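Local structure of oxidoreductase, zinc-binding dehydrogenase family (Myxococcus xanthus, 5K1S) at residues A[50-55]-A[82-87]. The protein is a zinc-binding reductase of the medium-chain family, involved in an alternative de novo route to isovaleryl coenzyme A. Numbering follows the deposited sequence.
Sequences RVHACG and AGEVIE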
loop_
_atom_site.group_PDB
_atom_site.type_symbol
_atom_site.label_atom_id
_atom_site.label_comp_id
_atom_site.label_asym_id
_atom_site.label_seq_id
_atom_site.Cartn_x
_atom_site.Cartn_y
_atom_site.Cartn_z
ATOM N N ARG A 50 26.618 -16.371 23.553
ATOM C CA ARG A 50 28.037 -16.386 23.211
ATOM C C ARG A 50 28.116 -16.134 21.711
ATOM O O ARG A 50 27.906 -17.043 20.904
ATOM C CB ARG A 50 28.676 -17.712 23.608
ATOM C CG ARG A 50 30.190 -17.670 23.747
ATOM C CD ARG A 50 30.901 -17.832 22.416
ATOM N NE ARG A 50 32.160 -18.559 22.571
ATOM C CZ ARG A 50 32.277 -19.883 22.527
ATOM N NH1 ARG A 50 31.210 -20.650 22.328
ATOM N NH2 ARG A 50 33.467 -20.449 22.684
ATOM N N VAL A 51 28.408 -14.890 21.341
ATOM C CA VAL A 51 28.313 -14.474 19.948
ATOM C C VAL A 51 29.439 -15.122 19.155
ATOM O O VAL A 51 30.622 -14.922 19.450
ATOM C CB VAL A 51 28.365 -12.945 19.829
ATOM C CG1 VAL A 51 28.136 -12.517 18.383
ATOM C CG2 VAL A 51 27.334 -12.301 20.753
ATOM N N HIS A 52 29.070 -15.905 18.141
ATOM C CA HIS A 52 30.035 -16.473 17.213
ATOM C C HIS A 52 30.204 -15.637 15.954
ATOM O O HIS A 52 31.232 -15.761 15.279
ATOM C CB HIS A 52 29.619 -17.895 16.813
ATOM C CG HIS A 52 29.795 -18.904 17.903
ATOM N ND1 HIS A 52 30.967 -19.606 18.086
ATOM C CD2 HIS A 52 28.947 -19.330 18.869
ATOM C CE1 HIS A 52 30.833 -20.421 19.116
ATOM N NE2 HIS A 52 29.616 -20.274 19.609
ATOM N N ALA A 53 29.229 -14.794 15.629
ATOM C CA ALA A 53 29.298 -13.961 14.440
ATOM C C ALA A 53 28.233 -12.880 14.540
ATOM O O ALA A 53 27.180 -13.084 15.152
ATOM C CB ALA A 53 29.103 -14.791 13.166
ATOM N N CYS A 54 28.522 -11.725 13.942
ATOM C CA CYS A 54 27.558 -10.634 13.864
ATOM C C CYS A 54 27.667 -9.981 12.498
ATOM O O CYS A 54 28.735 -9.481 12.129
ATOM C CB CYS A 54 27.784 -9.595 14.963
ATOM S SG CYS A 54 26.568 -8.256 14.923
ATOM N N GLY A 55 26.564 -9.978 11.756
ATOM C CA GLY A 55 26.566 -9.371 10.445
ATOM C C GLY A 55 26.702 -7.862 10.519
ATOM O O GLY A 55 26.200 -7.209 11.434
ATOM N N ALA A 82 24.503 -13.991 15.752
ATOM C CA ALA A 82 24.181 -15.402 15.905
ATOM C C ALA A 82 25.147 -15.995 16.916
ATOM O O ALA A 82 26.361 -15.799 16.804
ATOM C CB ALA A 82 24.277 -16.146 14.569
ATOM N N GLY A 83 24.616 -16.706 17.898
ATOM C CA GLY A 83 25.439 -17.212 18.969
ATOM C C GLY A 83 24.835 -18.407 19.663
ATOM O O GLY A 83 23.919 -19.053 19.152
ATOM N N GLU A 84 25.363 -18.689 20.852
ATOM C CA GLU A 84 25.041 -19.895 21.600
ATOM C C GLU A 84 24.590 -19.513 23.001
ATOM O O GLU A 84 25.250 -18.717 23.675
ATOM C CB GLU A 84 26.257 -20.824 21.668
ATOM C CG GLU A 84 26.043 -22.098 22.461
ATOM C CD GLU A 84 27.309 -22.929 22.559
ATOM O OE1 GLU A 84 28.349 -22.488 22.024
ATOM O OE2 GLU A 84 27.263 -24.018 23.174
ATOM N N VAL A 85 23.471 -20.085 23.436
ATOM C CA VAL A 85 22.947 -19.830 24.774
ATOM C C VAL A 85 23.871 -20.510 25.780
ATOM O O VAL A 85 23.943 -21.740 25.833
ATOM C CB VAL A 85 21.506 -20.332 24.915
ATOM C CG1 VAL A 85 20.993 -20.115 26.335
ATOM C CG2 VAL A 85 20.605 -19.638 23.903
ATOM N N ILE A 86 24.583 -19.711 26.580
ATOM C CA ILE A 86 25.430 -20.248 27.642
ATOM C C ILE A 86 24.809 -20.079 29.020
ATOM O O ILE A 86 25.284 -20.708 29.980
ATOM C CB ILE A 86 26.831 -19.603 27.631
ATOM C CG1 ILE A 86 26.744 -18.100 27.921
ATOM C CG2 ILE A 86 27.510 -19.854 26.291
ATOM C CD1 ILE A 86 28.078 -17.468 28.252
ATOM N N GLU A 87 23.777 -19.251 29.154
ATOM C CA GLU A 87 23.118 -19.054 30.435
ATOM C C GLU A 87 21.718 -18.521 30.177
ATOM O O GLU A 87 21.507 -17.749 29.238
ATOM C CB GLU A 87 23.902 -18.083 31.325
ATOM C CG GLU A 87 23.264 -17.825 32.680
ATOM C CD GLU A 87 24.001 -16.764 33.470
ATOM O OE1 GLU A 87 25.000 -16.226 32.949
ATOM O OE2 GLU A 87 23.581 -16.466 34.607
#
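The imidazole of His52 turns its edge to Glu84, whose CB lies in the ring plane, while Arg50 CD sits over one face, 3.9 Å above that plane and offset toward the rim. This cluster illustrates how a classic beta bulge places a side chain: in the antiparallel pairing of strands 46-56 and 80-88, within the GroES-like domain of this medium-chain reductase, His52 is the inserted residue, and together with Ala53 it faces Ala82. Ring and carboxylate are nearly coplanar, their planes 21° apart, and His52 NE2 comes within 3.5 Å of Glu84 OE1. Glu84 OE1 also meets the edge of the Arg50 guanidinium, forming a long salt bridge with Arg50 NH1 at 3.4 Å, the two planes turned 39° apart. Glu84 runs alongside Arg50, its extended chain starting with CG anti to the backbone N (chi1 178°), and this brings OE1 to the edges of both the guanidinium and the imidazole.

Trp158 also stacks on the His52 ring, tying the bulge to helix 158-161. An alanine in place of His52 would probably leave Trp158 without its stacking partner and open a gap beside Arg50 CD and Glu84 CB.

Beyond the bulge, Ile86 CG2 packs against Arg50 CB at 3.6 Å, and reciprocal backbone bonds join Arg50 and Glu84. Gly83 forms a non-hydrogen-bonded pair with Val51, CA to CA 4.1 Å. At the bulge itself, Ala82 O accepts two bonds, from His52 N at 3.0 Å in the carbonyl plane and from Ala53 N at 3.3 Å, nearly in line with the C=O bond.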